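Local coordinates for protein glycoside hydrolase family 81 (Clostridium thermocellum, PDB 6FOP) that probably hydrolyses beta-1,3-glucans such as laminarin, as a family 81 glycoside hydrolase of the Clostridium thermocellum cellulosome, at residues A[412-418]-A[477-482]; A[397-401]-A[449-453]. One frame throughout, in Å; residues are numbered along the deposited sequence.

Contacts 1 and 2 lie in the C-terminal domain of the family 81 enzyme, their centres about 12 Å apart, contact 1 about 10 Å and contact 2 about 17 Å from the centre of the chain. Their segments alternate along the sequence, 397-401, 412-418, 449-453, then 477-482, and strand 399-403 runs on through a loop into helix 416-433. The start of that helix joins them: His416 ND1 lies 2.7 Å from Asp453 OD2, a probable hydrogen bond, and Leu413 CD2 packs 3.6 Å from Thr399 CG2. The two-stranded sheet 390-394/399-403, helices 416-433 and 440-455, and the loop at 477-482 are thereby joined side by side in a largely buried part of the domain.

Contact 1 (A[412-418]-A[477-482]); sequences ELNDHHF and SWASGH
Glu412 and His482 meet through a His-carboxylate hydrogen bond at one end of a contact that joins the loop leading into helix 416-433, with its first turn, to the loop after strand 476-477 in the glycoside hydrolase domain. NE2 of His482 gives its proton to Glu412 OE1 at 2.8 Å, almost straight at 178°; the oxygen lies in the ring plane, but the nitrogen comes to its anti side with carboxylate and ring turned 33° apart. Asn414 OD1 accepts from the backbone N of Gly481 at 3.2 Å in the carbonyl plane, and Asp415 N donates to Ala479 O at 3.0 Å. Gly481 packs its CA 3.0 Å from Glu412 O in a CA-H...O contact. His417 CD2 rests 3.5 Å from Ser477 CB, and Phe418 CE2 meets Ala479 CB at 4.0 Å.

A second shell sets these groups. Asn414 ND2 bonds Tyr407 O and, weakly, Glu412 OE1, which fixes the rotation of the amide and turns OD1 to Gly481. A water donates to that OD1 at 2.8 Å and also bonds Ser480 OG, which is hydrogen-bonded to Ala483 N and stands over the centre of one face of the His482 ring. His482 chi1 of 51° sets CG between the backbone N and the carbonyl carbon, bringing the ring edge, at CD2 and NE2, to Glu412. His417 NE2 pairs with Gln491, and Asp415 OD2 hydrogen-bonds a bound MPD, probably from the crystallisation liquor.

With His482 NE2 and, weakly, Asn414 ND2 and the water directed at Glu412 OE1, negative charge there is probably favoured.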
loop_
_atom_site.group_PDB
_atom_site.type_symbol
_atom_site.label_atom_id
_atom_site.label_comp_id
_atom_site.label_asym_id
_atom_site.label_seq_id
_atom_site.Cartn_x
_atom_site.Cartn_y
_atom_site.Cartn_z
ATOM N N GLU A 412 9.314 11.195 -11.285
ATOM C CA GLU A 412 8.522 11.324 -10.057
ATOM C C GLU A 412 8.563 10.088 -9.180
ATOM O O GLU A 412 7.945 10.054 -8.107
ATOM C CB GLU A 412 7.085 11.640 -10.429
ATOM C CG GLU A 412 6.902 12.966 -11.130
ATOM C CD GLU A 412 5.473 13.167 -11.552
ATOM O OE1 GLU A 412 4.585 13.117 -10.681
ATOM O OE2 GLU A 412 5.218 13.377 -12.751
ATOM N N LEU A 413 9.244 9.032 -9.651
ATOM C CA LEU A 413 9.245 7.741 -8.969
ATOM C C LEU A 413 7.840 7.246 -8.683
ATOM O O LEU A 413 7.555 6.573 -7.678
ATOM C CB LEU A 413 10.156 7.753 -7.725
ATOM C CG LEU A 413 11.625 7.963 -8.056
ATOM C CD1 LEU A 413 12.445 7.895 -6.778
ATOM C CD2 LEU A 413 12.198 7.025 -9.130
ATOM N N ASN A 414 6.932 7.528 -9.622
ATOM C CA ASN A 414 5.570 7.015 -9.480
ATOM C C ASN A 414 5.470 5.520 -9.815
ATOM O O ASN A 414 6.140 5.038 -10.725
ATOM C CB ASN A 414 4.599 7.720 -10.416
ATOM C CG ASN A 414 4.394 9.188 -10.102
ATOM O OD1 ASN A 414 4.568 9.646 -8.973
ATOM N ND2 ASN A 414 4.037 9.946 -11.138
ATOM N N ASP A 415 4.628 4.806 -9.076
ATOM C CA ASP A 415 3.998 3.605 -9.627
ATOM C C ASP A 415 4.919 2.405 -9.856
ATOM O O ASP A 415 4.563 1.510 -10.632
ATOM C CB ASP A 415 3.282 3.899 -10.966
ATOM C CG ASP A 415 2.192 4.957 -10.870
ATOM O OD1 ASP A 415 1.905 5.426 -9.768
ATOM O OD2 ASP A 415 1.640 5.332 -11.933
ATOM N N HIS A 416 6.074 2.311 -9.207
ATOM C CA HIS A 416 6.938 1.187 -9.559
ATOM C C HIS A 416 6.284 -0.158 -9.249
ATOM O O HIS A 416 6.544 -1.152 -9.941
ATOM C CB HIS A 416 8.307 1.266 -8.885
ATOM C CG HIS A 416 9.199 2.314 -9.473
ATOM N ND1 HIS A 416 10.556 2.349 -9.235
ATOM C CD2 HIS A 416 8.933 3.372 -10.271
ATOM C CE1 HIS A 416 11.092 3.367 -9.891
ATOM N NE2 HIS A 416 10.125 4.009 -10.520
ATOM N N HIS A 417 5.517 -0.220 -8.172
ATOM C CA HIS A 417 4.805 -1.460 -7.840
ATOM C C HIS A 417 3.818 -1.867 -8.940
ATOM O O HIS A 417 3.755 -3.054 -9.299
ATOM C CB HIS A 417 4.171 -1.404 -6.427
ATOM C CG HIS A 417 3.121 -0.342 -6.234
ATOM N ND1 HIS A 417 3.104 0.850 -6.918
ATOM C CD2 HIS A 417 2.056 -0.311 -5.410
ATOM C CE1 HIS A 417 2.070 1.569 -6.518
ATOM N NE2 HIS A 417 1.418 0.884 -5.600
ATOM N N PHE A 418 3.091 -0.889 -9.500
ATOM C CA PHE A 418 2.141 -1.191 -10.573
ATOM C C PHE A 418 2.902 -1.737 -11.785
ATOM O O PHE A 418 2.478 -2.731 -12.403
ATOM C CB PHE A 418 1.404 0.066 -11.030
ATOM C CG PHE A 418 0.569 0.753 -9.966
ATOM C CD1 PHE A 418 0.067 0.090 -8.863
ATOM C CD2 PHE A 418 0.218 2.081 -10.156
ATOM C CE1 PHE A 418 -0.782 0.741 -7.979
ATOM C CE2 PHE A 418 -0.585 2.737 -9.255
ATOM C CZ PHE A 418 -1.088 2.058 -8.172
ATOM N N SER A 477 -0.586 0.561 -0.254
ATOM C CA SER A 477 0.452 1.189 -1.003
ATOM C C SER A 477 0.141 2.602 -1.453
ATOM O O SER A 477 -1.028 3.049 -1.420
ATOM C CB SER A 477 0.840 0.290 -2.162
ATOM O OG SER A 477 1.274 -0.971 -1.700
ATOM N N TRP A 478 1.196 3.290 -1.883
ATOM C CA TRP A 478 1.109 4.651 -2.360
ATOM C C TRP A 478 1.764 4.772 -3.736
ATOM O O TRP A 478 2.861 4.234 -3.986
ATOM C CB TRP A 478 1.817 5.604 -1.423
ATOM C CG TRP A 478 1.192 5.822 -0.075
ATOM C CD1 TRP A 478 1.787 5.571 1.126
ATOM C CD2 TRP A 478 -0.066 6.428 0.234
ATOM N NE1 TRP A 478 0.977 5.945 2.165
ATOM C CE2 TRP A 478 -0.165 6.480 1.649
ATOM C CE3 TRP A 478 -1.148 6.881 -0.526
ATOM C CZ2 TRP A 478 -1.240 7.050 2.294
ATOM C CZ3 TRP A 478 -2.222 7.453 0.121
ATOM C CH2 TRP A 478 -2.268 7.503 1.531
ATOM N N ALA A 479 1.078 5.495 -4.612
ATOM C CA ALA A 479 1.509 5.645 -5.996
ATOM C C ALA A 479 2.507 6.754 -6.245
ATOM O O ALA A 479 3.413 6.589 -7.063
ATOM C CB ALA A 479 0.307 5.825 -6.896
ATOM N N SER A 480 2.352 7.901 -5.560
ATOM C CA SER A 480 3.189 9.074 -5.879
ATOM C C SER A 480 4.551 8.940 -5.222
ATOM O O SER A 480 4.630 8.702 -4.028
ATOM C CB SER A 480 2.516 10.350 -5.385
ATOM O OG SER A 480 3.303 11.490 -5.657
ATOM N N GLY A 481 5.624 9.150 -5.985
ATOM C CA GLY A 481 6.951 9.167 -5.379
ATOM C C GLY A 481 7.155 10.275 -4.355
ATOM O O GLY A 481 7.868 10.079 -3.367
ATOM N N HIS A 482 6.507 11.419 -4.611
ATOM C CA HIS A 482 6.785 12.666 -3.914
ATOM C C HIS A 482 5.661 13.198 -3.034
ATOM O O HIS A 482 5.940 14.040 -2.164
ATOM C CB HIS A 482 7.207 13.733 -4.939
ATOM C CG HIS A 482 6.272 13.877 -6.085
ATOM N ND1 HIS A 482 5.052 14.491 -5.985
ATOM C CD2 HIS A 482 6.339 13.392 -7.340
ATOM C CE1 HIS A 482 4.431 14.442 -7.147
ATOM N NE2 HIS A 482 5.189 13.763 -7.982
HETATM O O HOH W 1 2.735 11.635 -8.318
#

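Contact 2 (A[397-401]-A[449-453]); sequences WGTLI and LLIKD
Leu400 and Asp453 meet where the start of strand 399-403 crosses helix 440-455, joining the small antiparallel sheet 390-394/399-403 to the alpha-helical domain of the six-hairpin glycosidase clan, to which the family 81 C-terminal domain belongs. Just before the crossing, a G1 beta bulge places Gly398 and Thr399 together opposite Asp394. The short strand and helix axes approach to 8.2 Å at 117°.

Asp453 points its CB toward the strand, and that carbon lies 4.2 Å from Leu400 CB. With CG anti to the backbone N (chi1 -178°), the carboxylate is carried to Thr399 OG1 and the backbone of Leu400, and CG comes 3.7 Å from Leu400 N. OD1 then accepts two bonds: Thr399 OG1 donates to its syn lone pair, while Leu400 N, 2.9 Å away, approaches from above the carboxylate plane, 59° out of it. Arg468 adds a salt bridge to the same oxygen and also bonds Gly398 O. OD2 is taken by His416 ND1, so both oxygens are engaged and the rotation of the group is fixed. This buried carboxylate is probably kept ionised by the nearby arginine.

The apolar half of the contact lies beside this polar cluster. Leu400 extends toward the helix, crossing Leu450 at about a right angle, and its CD2 also comes within 4.4 Å of Leu449 CB. Tyr10 and Phe391 pack against Leu400 from outside the two segments, and Tyr420 OH bonds its carbonyl. The shortest carbon pair is Leu400 CD2 to Leu450 CD1 at 3.8 Å, whereas Thr399 OG1 stands 2.8 Å from Asp453 OD1.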
loop_
_atom_site.group_PDB
_atom_site.type_symbol
_atom_site.label_atom_id
_atom_site.label_comp_id
_atom_site.label_asym_id
_atom_site.label_seq_id
_atom_site.Cartn_x
_atom_site.Cartn_y
_atom_site.Cartn_z
ATOM N N TRP A 397 18.949 8.775 -5.302
ATOM C CA TRP A 397 17.819 8.294 -4.513
ATOM C C TRP A 397 17.968 6.825 -4.101
ATOM O O TRP A 397 17.567 6.438 -3.001
ATOM C CB TRP A 397 16.495 8.488 -5.274
ATOM C CG TRP A 397 16.115 9.937 -5.419
ATOM C CD1 TRP A 397 16.599 10.822 -6.353
ATOM C CD2 TRP A 397 15.227 10.687 -4.587
ATOM N NE1 TRP A 397 16.044 12.062 -6.168
ATOM C CE2 TRP A 397 15.210 12.014 -5.083
ATOM C CE3 TRP A 397 14.452 10.374 -3.473
ATOM C CZ2 TRP A 397 14.418 13.017 -4.512
ATOM C CZ3 TRP A 397 13.679 11.364 -2.904
ATOM C CH2 TRP A 397 13.667 12.669 -3.421
ATOM N N GLY A 398 18.487 5.997 -5.008
ATOM C CA GLY A 398 18.555 4.538 -4.776
ATOM C C GLY A 398 17.281 3.857 -5.256
ATOM O O GLY A 398 16.389 3.504 -4.460
ATOM N N THR A 399 17.205 3.681 -6.569
ATOM C CA THR A 399 16.018 3.119 -7.220
ATOM C C THR A 399 16.397 2.563 -8.571
ATOM O O THR A 399 17.289 3.103 -9.236
ATOM C CB THR A 399 14.866 4.177 -7.327
ATOM O OG1 THR A 399 13.704 3.589 -7.937
ATOM C CG2 THR A 399 15.271 5.374 -8.141
ATOM N N LEU A 400 15.689 1.510 -8.977
ATOM C CA LEU A 400 15.801 0.945 -10.324
ATOM C C LEU A 400 14.662 1.464 -11.192
ATOM O O LEU A 400 13.497 1.287 -10.829
ATOM C CB LEU A 400 15.727 -0.578 -10.219
ATOM C CG LEU A 400 16.385 -1.375 -11.304
ATOM C CD1 LEU A 400 17.928 -1.245 -11.252
ATOM C CD2 LEU A 400 15.920 -2.831 -11.229
ATOM N N ILE A 401 15.018 2.070 -12.324
ATOM C CA ILE A 401 14.069 2.687 -13.245
ATOM C C ILE A 401 14.199 1.966 -14.574
ATOM O O ILE A 401 15.286 1.870 -15.134
ATOM C CB ILE A 401 14.357 4.197 -13.448
ATOM C CG1 ILE A 401 14.322 4.943 -12.088
ATOM C CG2 ILE A 401 13.403 4.811 -14.470
ATOM C CD1 ILE A 401 14.935 6.324 -12.153
ATOM N N LEU A 449 16.016 -7.968 -7.775
ATOM C CA LEU A 449 16.249 -6.517 -7.730
ATOM C C LEU A 449 14.955 -5.704 -7.969
ATOM O O LEU A 449 14.735 -4.668 -7.333
ATOM C CB LEU A 449 17.353 -6.087 -8.691
ATOM C CG LEU A 449 18.800 -6.450 -8.351
ATOM C CD1 LEU A 449 19.708 -5.738 -9.341
ATOM C CD2 LEU A 449 19.205 -6.013 -6.971
ATOM N N LEU A 450 14.072 -6.182 -8.858
ATOM C CA LEU A 450 12.754 -5.532 -9.032
ATOM C C LEU A 450 11.946 -5.652 -7.751
ATOM O O LEU A 450 11.287 -4.685 -7.341
ATOM C CB LEU A 450 11.939 -6.110 -10.214
ATOM C CG LEU A 450 12.213 -5.483 -11.567
ATOM C CD1 LEU A 450 13.619 -5.684 -12.055
ATOM C CD2 LEU A 450 11.202 -6.007 -12.593
ATOM N N ILE A 451 11.984 -6.823 -7.111
ATOM C CA ILE A 451 11.300 -6.989 -5.829
ATOM C C ILE A 451 11.852 -5.984 -4.798
ATOM O O ILE A 451 11.074 -5.315 -4.105
ATOM C CB ILE A 451 11.399 -8.427 -5.271
ATOM C CG1 ILE A 451 10.778 -9.423 -6.271
ATOM C CG2 ILE A 451 10.718 -8.516 -3.890
ATOM C CD1 ILE A 451 10.899 -10.871 -5.856
ATOM N N LYS A 452 13.174 -5.863 -4.730
ATOM C CA LYS A 452 13.800 -4.949 -3.785
ATOM C C LYS A 452 13.496 -3.507 -4.101
ATOM O O LYS A 452 13.356 -2.694 -3.170
ATOM C CB LYS A 452 15.319 -5.173 -3.651
ATOM C CG LYS A 452 15.670 -6.440 -2.929
ATOM C CD LYS A 452 17.171 -6.679 -2.929
ATOM C CE LYS A 452 17.571 -7.720 -1.903
ATOM N NZ LYS A 452 17.586 -7.154 -0.538
ATOM N N ASP A 453 13.387 -3.121 -5.369
ATOM C CA ASP A 453 13.035 -1.750 -5.639
ATOM C C ASP A 453 11.668 -1.387 -5.038
ATOM O O ASP A 453 11.523 -0.304 -4.477
ATOM C CB ASP A 453 13.036 -1.431 -7.136
ATOM C CG ASP A 453 12.708 0.027 -7.405
ATOM O OD1 ASP A 453 13.578 0.906 -7.125
ATOM O OD2 ASP A 453 11.579 0.294 -7.862
#